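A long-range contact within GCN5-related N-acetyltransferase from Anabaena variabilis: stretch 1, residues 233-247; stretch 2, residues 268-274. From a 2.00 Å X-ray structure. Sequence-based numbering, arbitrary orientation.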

# COMPACT_ATOMS: atom_id res chain seq x y z
N ASP A 233 -3.65 20.66 20.96
CA ASP A 233 -3.20 21.07 22.28
C ASP A 233 -4.23 20.53 23.26
O ASP A 233 -5.39 20.40 22.92
N TRP A 234 -3.79 20.16 24.44
CA TRP A 234 -4.69 19.68 25.46
C TRP A 234 -4.03 19.96 26.80
O TRP A 234 -2.79 20.04 26.87
N VAL A 235 -4.88 20.06 27.83
CA VAL A 235 -4.46 20.17 29.20
C VAL A 235 -5.37 19.29 30.09
O VAL A 235 -6.59 19.28 29.93
N THR A 236 -4.75 18.52 30.99
CA THR A 236 -5.47 17.69 31.99
C THR A 236 -4.73 17.86 33.32
O THR A 236 -3.57 17.40 33.48
N LEU A 237 -5.37 18.57 34.25
CA LEU A 237 -4.70 18.86 35.53
C LEU A 237 -5.00 17.84 36.62
O LEU A 237 -4.28 17.79 37.61
N SER A 238 -6.00 17.00 36.40
CA SER A 238 -6.45 16.06 37.40
C SER A 238 -6.98 14.82 36.71
O SER A 238 -7.25 14.84 35.52
N ASN A 239 -7.15 13.76 37.47
CA ASN A 239 -7.69 12.52 36.93
C ASN A 239 -9.12 12.63 36.37
O ASN A 239 -9.42 12.03 35.35
N PRO A 240 -10.02 13.35 37.08
CA PRO A 240 -11.34 13.59 36.48
C PRO A 240 -11.24 14.28 35.09
O PRO A 240 -12.06 14.02 34.23
N ALA A 241 -10.24 15.14 34.88
CA ALA A 241 -10.06 15.76 33.56
C ALA A 241 -9.59 14.72 32.58
O ALA A 241 -10.03 14.73 31.44
N VAL A 242 -8.71 13.81 33.01
CA VAL A 242 -8.22 12.74 32.13
C VAL A 242 -9.35 11.80 31.72
O VAL A 242 -9.50 11.54 30.53
N GLN A 243 -10.17 11.34 32.66
CA GLN A 243 -11.31 10.45 32.32
C GLN A 243 -12.29 11.13 31.37
O GLN A 243 -12.86 10.51 30.45
N SER A 244 -12.49 12.41 31.60
CA SER A 244 -13.40 13.24 30.82
C SER A 244 -12.88 13.44 29.40
O SER A 244 -13.62 13.39 28.44
N PHE A 245 -11.57 13.60 29.27
CA PHE A 245 -10.91 13.70 28.00
C PHE A 245 -11.15 12.46 27.14
O PHE A 245 -11.64 12.55 26.02
N TRP A 246 -10.81 11.31 27.70
CA TRP A 246 -10.97 10.07 27.00
C TRP A 246 -12.41 9.79 26.70
O TRP A 246 -12.68 9.28 25.65
N THR A 247 -13.32 10.01 27.65
CA THR A 247 -14.75 9.81 27.40
C THR A 247 -15.23 10.65 26.22
O THR A 247 -15.92 10.16 25.32
N ALA A 268 1.52 9.05 29.56
CA ALA A 268 0.75 8.59 30.71
C ALA A 268 -0.77 8.45 30.46
O ALA A 268 -1.45 7.68 31.17
N LEU A 269 -1.31 9.19 29.49
CA LEU A 269 -2.73 9.13 29.20
C LEU A 269 -3.15 7.72 28.78
O LEU A 269 -4.23 7.26 29.14
N THR A 270 -2.28 7.01 28.08
CA THR A 270 -2.56 5.65 27.62
C THR A 270 -2.61 4.65 28.79
O THR A 270 -3.06 3.52 28.64
N LEU A 271 -2.19 5.09 29.97
CA LEU A 271 -2.25 4.20 31.14
C LEU A 271 -3.71 3.87 31.46
O LEU A 271 -4.03 2.77 31.90
N LEU A 272 -4.61 4.82 31.18
CA LEU A 272 -6.00 4.63 31.47
C LEU A 272 -6.83 3.84 30.44
O LEU A 272 -7.96 3.54 30.70
N LEU A 273 -6.26 3.53 29.28
CA LEU A 273 -6.97 2.73 28.25
C LEU A 273 -7.05 1.25 28.63
O LEU A 273 -6.16 0.72 29.33
N PRO A 274 -8.10 0.55 28.18
CA PRO A 274 -8.22 -0.85 28.50
C PRO A 274 -7.17 -1.70 27.81
O PRO A 274 -6.74 -2.68 28.39

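The contact joins the end of a strand and the helix that follows it to a short 3-10 segment, and it is largely apolar. Leu269 has the largest area covered by the opposing stretch. Its CA-to-CB bond points sideways, but the m,t rotamer (chi1 -63°, chi2 -173°) carries both methyls between strand and helix. CD1 lies over one face of the Trp234 ring, 4.0 Å from CZ2 in a CH-pi contact, and 3.6 Å from Phe245 CE2; CD2 is 4.0 Å from Val242 CG1. Trp234 (p) and Phe245 (t, chi2 90°) both point toward the segment. CD2 of Leu269 also lies 4.0 Å from Thr236 OG1, a hydroxyl buried here without a polar partner.

Trp246, with chi1 -78° (m) and chi2 123°, turns the edge of its indole to the backbone at Leu269 and Thr270 and provides the single hydrogen bond across the contact, from NE1 to Leu269 O (2.9 Å). That oxygen also accepts from Leu272 N within the 3-10 turn. Leu273, another m,t leucine, starts sideways but brings CD2 over one face of the same indole, 3.8 Å from CE2, in a second CH-pi contact.

Leu272 points toward the helix, also as m,t, and its CD1 packs tightly against Val242 CG1 (3.3 Å). The m,m conformation of Gln243 brings its NE2 to 3.4 Å from Leu272 CD1.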

# COMPACT_ATOMS: atom_id res chain seq x y z
CB ASP A 233 -3.10 22.60 22.36
CG ASP A 233 -2.39 23.09 23.60
OD1 ASP A 233 -1.60 22.31 24.21
OD2 ASP A 233 -2.58 24.31 23.93
CB TRP A 234 -5.00 18.18 25.30
CG TRP A 234 -3.71 17.30 25.29
CD1 TRP A 234 -3.02 16.94 24.20
CD2 TRP A 234 -3.01 16.74 26.41
NE1 TRP A 234 -1.96 16.20 24.55
CE2 TRP A 234 -1.91 16.08 25.91
CE3 TRP A 234 -3.19 16.79 27.78
CZ2 TRP A 234 -1.00 15.44 26.72
CZ3 TRP A 234 -2.31 16.19 28.58
CH2 TRP A 234 -1.19 15.52 28.07
CB VAL A 235 -4.43 21.65 29.71
CG1 VAL A 235 -4.41 21.72 31.23
CG2 VAL A 235 -3.23 22.39 29.11
CB THR A 236 -5.60 16.20 31.58
OG1 THR A 236 -4.31 15.64 31.37
CG2 THR A 236 -6.36 16.09 30.27
CB LEU A 237 -5.03 20.25 36.05
CG LEU A 237 -4.67 21.42 35.14
CD1 LEU A 237 -5.10 22.74 35.78
CD2 LEU A 237 -3.18 21.42 34.84
CB SER A 238 -7.59 16.70 38.20
OG SER A 238 -8.72 16.87 37.35
CB ASN A 239 -7.61 11.41 37.97
CG ASN A 239 -8.04 10.08 37.40
OD1 ASN A 239 -7.63 9.65 36.29
ND2 ASN A 239 -8.89 9.44 38.14
CB PRO A 240 -12.01 14.49 37.48
CG PRO A 240 -11.36 14.09 38.79
CD PRO A 240 -9.95 13.88 38.44
CB ALA A 241 -9.11 16.94 33.61
CB VAL A 242 -7.02 11.92 32.68
CG1 VAL A 242 -6.59 10.88 31.66
CG2 VAL A 242 -5.83 12.81 33.01
CB GLN A 243 -12.07 10.03 33.57
CG GLN A 243 -11.28 9.17 34.55
CD GLN A 243 -10.77 7.80 33.99
OE1 GLN A 243 -11.23 7.32 32.95
NE2 GLN A 243 -9.84 7.16 34.72
CB SER A 244 -13.66 14.54 31.58
OG SER A 244 -14.43 14.31 32.79
CB PHE A 245 -9.43 13.87 28.34
CG PHE A 245 -8.48 13.85 27.17
CD1 PHE A 245 -8.12 15.03 26.52
CD2 PHE A 245 -7.80 12.67 26.82
CE1 PHE A 245 -7.14 15.01 25.47
CE2 PHE A 245 -6.88 12.64 25.78
CZ PHE A 245 -6.54 13.83 25.12
CB TRP A 246 -10.40 8.87 27.76
CG TRP A 246 -8.90 8.73 27.68
CD1 TRP A 246 -8.03 8.69 28.72
CD2 TRP A 246 -8.10 8.63 26.49
NE1 TRP A 246 -6.71 8.57 28.27
CE2 TRP A 246 -6.74 8.55 26.90
CE3 TRP A 246 -8.38 8.66 25.12
CZ2 TRP A 246 -5.70 8.45 25.99
CZ3 TRP A 246 -7.31 8.54 24.20
CH2 TRP A 246 -6.02 8.46 24.63
CB THR A 247 -15.61 10.16 28.63
OG1 THR A 247 -15.25 9.32 29.72
CG2 THR A 247 -17.08 9.95 28.35
CB ALA A 268 1.00 9.56 31.87
CB LEU A 269 -3.11 10.12 28.09
CG LEU A 269 -2.93 11.64 28.30
CD1 LEU A 269 -3.54 12.35 27.12
CD2 LEU A 269 -3.50 12.17 29.55
CB THR A 270 -1.54 5.20 26.56
OG1 THR A 270 -0.22 5.48 27.01
CG2 THR A 270 -1.78 5.93 25.24
CB LEU A 271 -1.54 4.85 32.35
CG LEU A 271 -1.63 4.07 33.68
CD1 LEU A 271 -1.00 2.72 33.54
CD2 LEU A 271 -0.98 4.85 34.76
CB LEU A 272 -6.65 5.99 31.72
CG LEU A 272 -6.07 6.79 32.90
CD1 LEU A 272 -6.94 7.99 33.13
CD2 LEU A 272 -6.03 5.94 34.16
CB LEU A 273 -6.21 2.85 26.94
CG LEU A 273 -5.97 4.25 26.32
CD1 LEU A 273 -5.00 4.17 25.10
CD2 LEU A 273 -7.24 4.89 25.89
CB PRO A 274 -9.63 -1.21 28.04
CG PRO A 274 -10.10 -0.12 27.26
CD PRO A 274 -9.28 1.05 27.45